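Local structure of C381 turret protein (Sulfolobus turreted icosahedral virus, 4IND) at residues A[312-318]-A[328-334]. The protein forms the pentameric turrets on the capsid of an archaeal virus, each subunit being built from three jelly-roll domains in a row. Numbering follows the deposited sequence.
Sequences TQCQLQA and STVWDFI
Gln315 and Asp332, a non-hydrogen-bonded pair of the antiparallel hairpin, lean across each other with amide and carboxylate planes 86° apart. Gln315 NE2 donates to Asp332 OD2 at 3.2 Å, nearly straight at the hydrogen yet arriving 56° out of the carboxylate plane. The other carboxylate oxygen, Asp332 OD1, accepts from Ile334 N at 2.9 Å, forming an Asx turn, and also from Ala335 N. On the same face, Gln317 NE2 donates to Thr329 OG1 at 3.2 Å, while Gln317 OE1 accepts from Gln353 on the next strand, so one amide links three strands.

The opposite face is largely apolar around Cys314, Leu316 and Phe333. With CG set beside its own backbone N (chi1 -65°), Phe333 brings CD2 to 3.9 Å from Cys314 SG, an oblique sulfur-aromatic contact, and CE2 to 3.8 Å from Leu316 CB. Ala302 and Leu369 of the facing sheet meet both Leu316 and Phe333, placing the cluster inside the jelly-roll sandwich. The register shifts by one between Leu316 and Gln317, where Val330 and Trp331 both oppose Leu316 in a classic beta bulge: Leu316 O takes a 2.8 Å bond from Val330 N and a weak one of 3.4 Å from Trp331 N. Trp331, itself part of the bulge, turns its ring away from this pairing and meets Phe271 of a neighbouring subunit edge-to-face. The chemistry thus divides the hairpin into an amide-carboxylate-hydroxyl face and a largely hydrophobic interior, while its edge strand joins the subunit interface.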
loop_
_atom_site.group_PDB
_atom_site.type_symbol
_atom_site.label_atom_id
_atom_site.label_comp_id
_atom_site.label_asym_id
_atom_site.label_seq_id
_atom_site.Cartn_x
_atom_site.Cartn_y
_atom_site.Cartn_z
ATOM N N THR A 312 -20.670 0.600 -46.208
ATOM C CA THR A 312 -19.445 -0.136 -46.514
ATOM C C THR A 312 -18.387 -0.000 -45.427
ATOM O O THR A 312 -17.469 -0.815 -45.335
ATOM C CB THR A 312 -18.832 0.360 -47.825
ATOM O OG1 THR A 312 -18.536 1.759 -47.714
ATOM C CG2 THR A 312 -19.796 0.137 -48.981
ATOM N N GLN A 313 -18.507 1.045 -44.619
ATOM C CA GLN A 313 -17.570 1.253 -43.530
ATOM C C GLN A 313 -18.264 1.857 -42.332
ATOM O O GLN A 313 -19.054 2.785 -42.460
ATOM C CB GLN A 313 -16.409 2.153 -43.959
ATOM C CG GLN A 313 -15.426 2.458 -42.821
ATOM C CD GLN A 313 -14.322 3.424 -43.226
ATOM O OE1 GLN A 313 -14.490 4.235 -44.142
ATOM N NE2 GLN A 313 -13.182 3.342 -42.541
ATOM N N CYS A 314 -17.961 1.321 -41.161
ATOM C CA CYS A 314 -18.510 1.859 -39.935
ATOM C C CYS A 314 -17.600 1.413 -38.807
ATOM O O CYS A 314 -17.787 0.332 -38.245
ATOM C CB CYS A 314 -19.948 1.366 -39.733
ATOM S SG CYS A 314 -20.801 2.166 -38.351
ATOM N N GLN A 315 -16.589 2.235 -38.517
ATOM C CA GLN A 315 -15.604 1.926 -37.490
ATOM C C GLN A 315 -15.591 2.987 -36.402
ATOM O O GLN A 315 -15.495 4.187 -36.688
ATOM C CB GLN A 315 -14.211 1.814 -38.108
ATOM C CG GLN A 315 -14.085 0.689 -39.113
ATOM C CD GLN A 315 -12.766 0.709 -39.843
ATOM O OE1 GLN A 315 -12.199 1.770 -40.093
ATOM N NE2 GLN A 315 -12.268 -0.469 -40.190
ATOM N N LEU A 316 -15.688 2.538 -35.154
ATOM C CA LEU A 316 -15.466 3.411 -34.014
ATOM C C LEU A 316 -13.963 3.436 -33.743
ATOM O O LEU A 316 -13.315 2.375 -33.688
ATOM C CB LEU A 316 -16.217 2.878 -32.794
ATOM C CG LEU A 316 -16.289 3.814 -31.593
ATOM C CD1 LEU A 316 -17.008 5.097 -31.981
ATOM C CD2 LEU A 316 -16.968 3.129 -30.424
ATOM N N GLN A 317 -13.405 4.639 -33.593
ATOM C CA GLN A 317 -11.977 4.790 -33.349
ATOM C C GLN A 317 -11.722 5.667 -32.136
ATOM O O GLN A 317 -12.523 6.554 -31.819
ATOM C CB GLN A 317 -11.291 5.395 -34.576
ATOM C CG GLN A 317 -11.650 4.720 -35.874
ATOM C CD GLN A 317 -10.804 5.206 -37.021
ATOM O OE1 GLN A 317 -10.539 6.400 -37.159
ATOM N NE2 GLN A 317 -10.359 4.277 -37.848
ATOM N N ALA A 318 -10.598 5.429 -31.466
ATOM C CA ALA A 318 -10.287 6.154 -30.251
ATOM C C ALA A 318 -8.794 6.319 -30.153
ATOM O O ALA A 318 -8.048 5.604 -30.815
ATOM C CB ALA A 318 -10.801 5.404 -29.046
ATOM N N SER A 328 -6.933 4.625 -33.464
ATOM C CA SER A 328 -7.022 3.200 -33.772
ATOM C C SER A 328 -8.460 2.734 -33.683
ATOM O O SER A 328 -9.237 3.211 -32.849
ATOM C CB SER A 328 -6.101 2.361 -32.876
ATOM O OG SER A 328 -6.012 2.891 -31.561
ATOM N N THR A 329 -8.817 1.818 -34.571
ATOM C CA THR A 329 -10.145 1.232 -34.582
ATOM C C THR A 329 -10.317 0.389 -33.331
ATOM O O THR A 329 -9.477 -0.470 -33.047
ATOM C CB THR A 329 -10.341 0.373 -35.832
ATOM O OG1 THR A 329 -10.209 1.202 -36.997
ATOM C CG2 THR A 329 -11.715 -0.281 -35.833
ATOM N N VAL A 330 -11.381 0.655 -32.568
ATOM C CA VAL A 330 -11.669 -0.118 -31.350
ATOM C C VAL A 330 -12.881 -1.049 -31.546
ATOM O O VAL A 330 -13.108 -1.981 -30.774
ATOM C CB VAL A 330 -11.876 0.774 -30.129
ATOM C CG1 VAL A 330 -10.556 1.432 -29.713
ATOM C CG2 VAL A 330 -12.946 1.829 -30.407
ATOM N N TRP A 331 -13.669 -0.777 -32.578
ATOM C CA TRP A 331 -14.733 -1.701 -32.982
ATOM C C TRP A 331 -15.146 -1.437 -34.410
ATOM O O TRP A 331 -15.302 -0.286 -34.828
ATOM C CB TRP A 331 -15.964 -1.617 -32.075
ATOM C CG TRP A 331 -16.907 -2.745 -32.351
ATOM C CD1 TRP A 331 -18.089 -2.683 -33.049
ATOM C CD2 TRP A 331 -16.725 -4.120 -31.996
ATOM N NE1 TRP A 331 -18.650 -3.926 -33.122
ATOM C CE2 TRP A 331 -17.832 -4.836 -32.488
ATOM C CE3 TRP A 331 -15.730 -4.824 -31.301
ATOM C CZ2 TRP A 331 -17.988 -6.221 -32.309
ATOM C CZ3 TRP A 331 -15.879 -6.199 -31.117
ATOM C CH2 TRP A 331 -17.002 -6.882 -31.617
ATOM N N ASP A 332 -15.322 -2.510 -35.166
ATOM C CA ASP A 332 -15.758 -2.402 -36.539
ATOM C C ASP A 332 -17.154 -3.015 -36.608
ATOM O O ASP A 332 -17.317 -4.222 -36.440
ATOM C CB ASP A 332 -14.787 -3.134 -37.458
ATOM C CG ASP A 332 -15.144 -2.982 -38.920
ATOM O OD1 ASP A 332 -16.345 -2.837 -39.235
ATOM O OD2 ASP A 332 -14.226 -3.001 -39.760
ATOM N N PHE A 333 -18.168 -2.182 -36.819
ATOM C CA PHE A 333 -19.550 -2.652 -36.757
ATOM C C PHE A 333 -19.943 -3.515 -37.951
ATOM O O PHE A 333 -20.916 -4.271 -37.891
ATOM C CB PHE A 333 -20.514 -1.472 -36.586
ATOM C CG PHE A 333 -20.345 -0.763 -35.292
ATOM C CD1 PHE A 333 -20.997 -1.208 -34.153
ATOM C CD2 PHE A 333 -19.506 0.342 -35.191
ATOM C CE1 PHE A 333 -20.823 -0.546 -32.929
ATOM C CE2 PHE A 333 -19.333 1.001 -33.979
ATOM C CZ PHE A 333 -19.987 0.557 -32.849
ATOM N N ILE A 334 -19.194 -3.400 -39.040
ATOM C CA ILE A 334 -19.433 -4.251 -40.202
ATOM C C ILE A 334 -18.813 -5.623 -39.962
ATOM O O ILE A 334 -19.485 -6.636 -40.036
ATOM C CB ILE A 334 -18.831 -3.654 -41.489
ATOM C CG1 ILE A 334 -19.333 -2.223 -41.723
ATOM C CG2 ILE A 334 -19.119 -4.552 -42.684
ATOM C CD1 ILE A 334 -20.832 -2.108 -41.833
#